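Local coordinates for protein yncA (Salmonella typhimurium, PDB 3DR6) that probably transfers an acetyl group from acetyl-coenzyme A to an acceptor, as a putative acetyltransferase of the GNAT family, at residues K11-N22 and T36-E47. Residues are numbered along the deposited sequence; the frame is centred on the assembly and turned at random.
Sequences KADCAAITEIYN and TVDTDNRLAWYE
With the ring carbon CG of Tyr-21 turned opposite the backbone nitrogen (chi1 179°) and the chain of Arg-42 bent at chi2 and chi3, the guanidinium comes to lie over one face of the tyrosine ring. This is a cation-pi contact, Arg-42 CZ standing 4.3 Å from the ring centroid of Tyr-21. The opposite guanidinium face rests on Trp-45 CB, while Arg-42 NE and NH2 both donate to Asn-41 OD1 in the guanidinium plane, which fixes the rotation of the flat group. Arginine suits the place because it offers faces for stacking and an edge for bonding. In the GNAT fold, helices 14-27 and 39-52 follow the first strand; here their facing segments cross at 105°, and Ile-17 and Trp-45 both reach strand 56-61 of the sheet beneath. The short side chains of Cys-14 and Thr-18 are consistent with the 8.5 Å approach of the two axes. Thr-18 turns OG1 back to Cys-14 O (2.6 Å), satisfying its hydroxyl within its own helix, and the same OG1 lies 3.3 Å from Arg-42 CG. Cys-14 SG touches both Leu-43 CD2 (3.7 Å) and Tyr-46 CB, and meets the Tyr-46 ring obliquely in a sulfur-aromatic contact. Where the chain leads into helix 39-52, the Asn-22 carboxamide, an acceptor and a donor side by side, matches the backbone of Val-37: OD1 accepts from Val-37 N (2.9 Å), and ND2 gives a nearly straight bond to Val-37 O (3.0 Å, 170°). Beside it, Val-37 CG2 packs against Tyr-21 CD2.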
loop_
_atom_site.group_PDB
_atom_site.type_symbol
_atom_site.label_atom_id
_atom_site.label_comp_id
_atom_site.label_asym_id
_atom_site.label_seq_id
_atom_site.Cartn_x
_atom_site.Cartn_y
_atom_site.Cartn_z
ATOM N N LYS C 11 -17.422 -15.591 15.172
ATOM C CA LYS C 11 -16.336 -16.559 15.381
ATOM C C LYS C 11 -16.611 -17.910 14.718
ATOM O O LYS C 11 -15.694 -18.536 14.174
ATOM C CB LYS C 11 -16.092 -16.795 16.871
ATOM C CG LYS C 11 -15.176 -15.796 17.558
ATOM C CD LYS C 11 -14.886 -16.267 18.988
ATOM C CE LYS C 11 -14.064 -17.570 18.977
ATOM N NZ LYS C 11 -14.172 -18.371 20.235
ATOM N N ALA C 12 -17.866 -18.360 14.757
ATOM C CA ALA C 12 -18.239 -19.664 14.192
ATOM C C ALA C 12 -18.142 -19.752 12.656
ATOM O O ALA C 12 -18.161 -20.853 12.093
ATOM C CB ALA C 12 -19.630 -20.076 14.668
ATOM N N ASP C 13 -18.031 -18.599 11.996
ATOM C CA ASP C 13 -17.902 -18.511 10.528
ATOM C C ASP C 13 -16.465 -18.605 10.034
ATOM O O ASP C 13 -16.226 -18.663 8.815
ATOM C CB ASP C 13 -18.468 -17.182 10.024
ATOM C CG ASP C 13 -19.940 -17.039 10.291
ATOM O OD1 ASP C 13 -20.663 -18.044 10.129
ATOM O OD2 ASP C 13 -20.369 -15.925 10.674
ATOM N N CYS C 14 -15.523 -18.615 10.973
ATOM C CA CYS C 14 -14.107 -18.510 10.627
ATOM C C CYS C 14 -13.539 -19.756 9.944
ATOM O O CYS C 14 -12.624 -19.630 9.130
ATOM C CB CYS C 14 -13.260 -18.048 11.825
ATOM S SG CYS C 14 -13.489 -16.296 12.217
ATOM N N ALA C 15 -14.063 -20.946 10.259
ATOM C CA ALA C 15 -13.667 -22.126 9.507
ATOM C C ALA C 15 -14.071 -22.020 8.029
ATOM O O ALA C 15 -13.274 -22.356 7.154
ATOM C CB ALA C 15 -14.203 -23.423 10.147
ATOM N N ALA C 16 -15.292 -21.553 7.756
ATOM C CA ALA C 16 -15.750 -21.378 6.363
ATOM C C ALA C 16 -14.946 -20.282 5.625
ATOM O O ALA C 16 -14.621 -20.419 4.437
ATOM C CB ALA C 16 -17.230 -21.044 6.333
ATOM N N ILE C 17 -14.676 -19.185 6.333
ATOM C CA ILE C 17 -13.861 -18.070 5.799
ATOM C C ILE C 17 -12.478 -18.581 5.405
ATOM O O ILE C 17 -11.976 -18.273 4.307
ATOM C CB ILE C 17 -13.772 -16.878 6.835
ATOM C CG1 ILE C 17 -15.135 -16.171 6.967
ATOM C CG2 ILE C 17 -12.684 -15.869 6.456
ATOM C CD1 ILE C 17 -15.188 -15.113 8.096
ATOM N N THR C 18 -11.876 -19.380 6.297
ATOM C CA THR C 18 -10.565 -19.991 6.061
ATOM C C THR C 18 -10.545 -20.796 4.765
ATOM O O THR C 18 -9.606 -20.671 3.972
ATOM C CB THR C 18 -10.130 -20.891 7.249
ATOM O OG1 THR C 18 -10.135 -20.124 8.461
ATOM C CG2 THR C 18 -8.720 -21.467 7.029
ATOM N N GLU C 19 -11.575 -21.615 4.539
ATOM C CA GLU C 19 -11.657 -22.380 3.289
ATOM C C GLU C 19 -11.663 -21.465 2.073
ATOM O O GLU C 19 -10.951 -21.710 1.116
ATOM C CB GLU C 19 -12.914 -23.237 3.244
ATOM C CG GLU C 19 -12.886 -24.427 4.129
ATOM C CD GLU C 19 -14.069 -25.344 3.844
ATOM O OE1 GLU C 19 -14.974 -24.929 3.072
ATOM O OE2 GLU C 19 -14.085 -26.466 4.392
ATOM N N ILE C 20 -12.495 -20.425 2.119
ATOM C CA ILE C 20 -12.621 -19.495 1.000
ATOM C C ILE C 20 -11.302 -18.721 0.779
ATOM O O ILE C 20 -10.870 -18.554 -0.370
ATOM C CB ILE C 20 -13.813 -18.533 1.177
ATOM C CG1 ILE C 20 -15.130 -19.321 1.177
ATOM C CG2 ILE C 20 -13.809 -17.484 0.072
ATOM C CD1 ILE C 20 -16.321 -18.592 1.829
ATOM N N TYR C 21 -10.693 -18.253 1.876
ATOM C CA TYR C 21 -9.374 -17.563 1.840
ATOM C C TYR C 21 -8.297 -18.438 1.182
ATOM O O TYR C 21 -7.593 -17.991 0.253
ATOM C CB TYR C 21 -8.926 -17.165 3.263
ATOM C CG TYR C 21 -7.575 -16.485 3.312
ATOM C CD1 TYR C 21 -7.482 -15.104 3.168
ATOM C CD2 TYR C 21 -6.391 -17.219 3.492
ATOM C CE1 TYR C 21 -6.245 -14.471 3.207
ATOM C CE2 TYR C 21 -5.139 -16.574 3.545
ATOM C CZ TYR C 21 -5.090 -15.197 3.399
ATOM O OH TYR C 21 -3.881 -14.512 3.422
ATOM N N ASN C 22 -8.172 -19.673 1.668
ATOM C CA ASN C 22 -7.197 -20.641 1.145
ATOM C C ASN C 22 -7.425 -20.999 -0.313
ATOM O O ASN C 22 -6.459 -21.148 -1.064
ATOM C CB ASN C 22 -7.165 -21.910 2.010
ATOM C CG ASN C 22 -6.489 -21.673 3.348
ATOM O OD1 ASN C 22 -5.743 -20.699 3.512
ATOM N ND2 ASN C 22 -6.735 -22.568 4.312
ATOM N N THR C 36 -1.322 -21.097 2.539
ATOM C CA THR C 36 -2.583 -21.300 3.232
ATOM C C THR C 36 -2.411 -21.007 4.725
ATOM O O THR C 36 -1.287 -21.013 5.248
ATOM C CB THR C 36 -3.058 -22.734 3.034
ATOM O OG1 THR C 36 -1.983 -23.624 3.349
ATOM C CG2 THR C 36 -3.484 -22.967 1.578
ATOM N N VAL C 37 -3.518 -20.728 5.406
ATOM C CA VAL C 37 -3.488 -20.514 6.842
ATOM C C VAL C 37 -4.447 -21.510 7.500
ATOM O O VAL C 37 -5.182 -22.221 6.810
ATOM C CB VAL C 37 -3.862 -19.043 7.238
ATOM C CG1 VAL C 37 -2.790 -18.039 6.749
ATOM C CG2 VAL C 37 -5.279 -18.659 6.754
ATOM N N ASP C 38 -4.439 -21.561 8.825
ATOM C CA ASP C 38 -5.429 -22.372 9.523
ATOM C C ASP C 38 -6.566 -21.531 10.103
ATOM O O ASP C 38 -6.533 -20.304 10.032
ATOM C CB ASP C 38 -4.774 -23.278 10.578
ATOM C CG ASP C 38 -3.974 -22.510 11.620
ATOM O OD1 ASP C 38 -4.189 -21.297 11.822
ATOM O OD2 ASP C 38 -3.118 -23.153 12.268
ATOM N N THR C 39 -7.578 -22.196 10.656
ATOM C CA THR C 39 -8.734 -21.496 11.237
ATOM C C THR C 39 -8.343 -20.532 12.368
ATOM O O THR C 39 -8.905 -19.437 12.463
ATOM C CB THR C 39 -9.814 -22.483 11.731
ATOM O OG1 THR C 39 -10.233 -23.315 10.642
ATOM C CG2 THR C 39 -11.032 -21.739 12.282
ATOM N N ASP C 40 -7.388 -20.935 13.213
ATOM C CA ASP C 40 -6.915 -20.072 14.308
ATOM C C ASP C 40 -6.361 -18.744 13.788
ATOM O O ASP C 40 -6.531 -17.687 14.419
ATOM C CB ASP C 40 -5.856 -20.783 15.155
ATOM C CG ASP C 40 -6.467 -21.700 16.208
ATOM O OD1 ASP C 40 -7.259 -21.208 17.050
ATOM O OD2 ASP C 40 -6.152 -22.912 16.195
ATOM N N ASN C 41 -5.702 -18.808 12.633
ATOM C CA ASN C 41 -5.158 -17.627 11.987
ATOM C C ASN C 41 -6.263 -16.670 11.551
ATOM O O ASN C 41 -6.150 -15.452 11.758
ATOM C CB ASN C 41 -4.248 -18.017 10.810
ATOM C CG ASN C 41 -3.733 -16.808 10.035
ATOM O OD1 ASN C 41 -4.498 -16.123 9.349
ATOM N ND2 ASN C 41 -2.424 -16.553 10.126
ATOM N N ARG C 42 -7.340 -17.210 10.981
ATOM C CA ARG C 42 -8.470 -16.358 10.557
ATOM C C ARG C 42 -9.308 -15.848 11.726
ATOM O O ARG C 42 -9.908 -14.783 11.639
ATOM C CB ARG C 42 -9.339 -17.030 9.489
ATOM C CG ARG C 42 -8.637 -17.253 8.146
ATOM C CD ARG C 42 -8.254 -15.937 7.447
ATOM N NE ARG C 42 -6.916 -15.454 7.812
ATOM C CZ ARG C 42 -6.389 -14.314 7.366
ATOM N NH1 ARG C 42 -7.083 -13.531 6.540
ATOM N NH2 ARG C 42 -5.167 -13.958 7.737
ATOM N N LEU C 43 -9.332 -16.605 12.818
ATOM C CA LEU C 43 -9.905 -16.118 14.074
ATOM C C LEU C 43 -9.118 -14.909 14.569
ATOM O O LEU C 43 -9.711 -13.890 14.917
ATOM C CB LEU C 43 -9.932 -17.215 15.147
ATOM C CG LEU C 43 -11.221 -18.035 15.256
ATOM C CD1 LEU C 43 -11.051 -19.134 16.305
ATOM C CD2 LEU C 43 -12.407 -17.149 15.605
ATOM N N ALA C 44 -7.786 -15.035 14.564
ATOM C CA ALA C 44 -6.882 -13.949 14.942
ATOM C C ALA C 44 -7.149 -12.714 14.080
ATOM O O ALA C 44 -7.357 -11.621 14.605
ATOM C CB ALA C 44 -5.418 -14.394 14.820
ATOM N N TRP C 45 -7.166 -12.916 12.763
ATOM C CA TRP C 45 -7.479 -11.862 11.795
ATOM C C TRP C 45 -8.846 -11.228 12.043
ATOM O O TRP C 45 -8.981 -10.001 11.991
ATOM C CB TRP C 45 -7.392 -12.420 10.365
ATOM C CG TRP C 45 -7.967 -11.529 9.272
ATOM C CD1 TRP C 45 -7.327 -10.512 8.619
ATOM C CD2 TRP C 45 -9.281 -11.611 8.697
ATOM N NE1 TRP C 45 -8.163 -9.948 7.683
ATOM C CE2 TRP C 45 -9.365 -10.604 7.702
ATOM C CE3 TRP C 45 -10.396 -12.436 8.923
ATOM C CZ2 TRP C 45 -10.529 -10.389 6.937
ATOM C CZ3 TRP C 45 -11.559 -12.225 8.152
ATOM C CH2 TRP C 45 -11.606 -11.208 7.173
ATOM N N TYR C 46 -9.847 -12.069 12.307
ATOM C CA TYR C 46 -11.209 -11.627 12.599
ATOM C C TYR C 46 -11.251 -10.732 13.842
ATOM O O TYR C 46 -11.852 -9.653 13.818
ATOM C CB TYR C 46 -12.147 -12.834 12.772
ATOM C CG TYR C 46 -13.493 -12.490 13.370
ATOM C CD1 TYR C 46 -14.544 -12.022 12.569
ATOM C CD2 TYR C 46 -13.717 -12.629 14.741
ATOM C CE1 TYR C 46 -15.772 -11.700 13.124
ATOM C CE2 TYR C 46 -14.935 -12.309 15.301
ATOM C CZ TYR C 46 -15.955 -11.841 14.494
ATOM O OH TYR C 46 -17.166 -11.536 15.068
ATOM N N GLU C 47 -10.608 -11.188 14.920
ATOM C CA GLU C 47 -10.547 -10.415 16.164
ATOM C C GLU C 47 -9.863 -9.066 15.972
ATOM O O GLU C 47 -10.354 -8.040 16.439
ATOM C CB GLU C 47 -9.872 -11.225 17.278
ATOM C CG GLU C 47 -10.687 -12.453 17.735
ATOM C CD GLU C 47 -12.018 -12.090 18.408
ATOM O OE1 GLU C 47 -12.127 -10.974 18.973
ATOM O OE2 GLU C 47 -12.949 -12.935 18.386
HETATM O O HOH W 1 -18.342 -13.852 17.249
#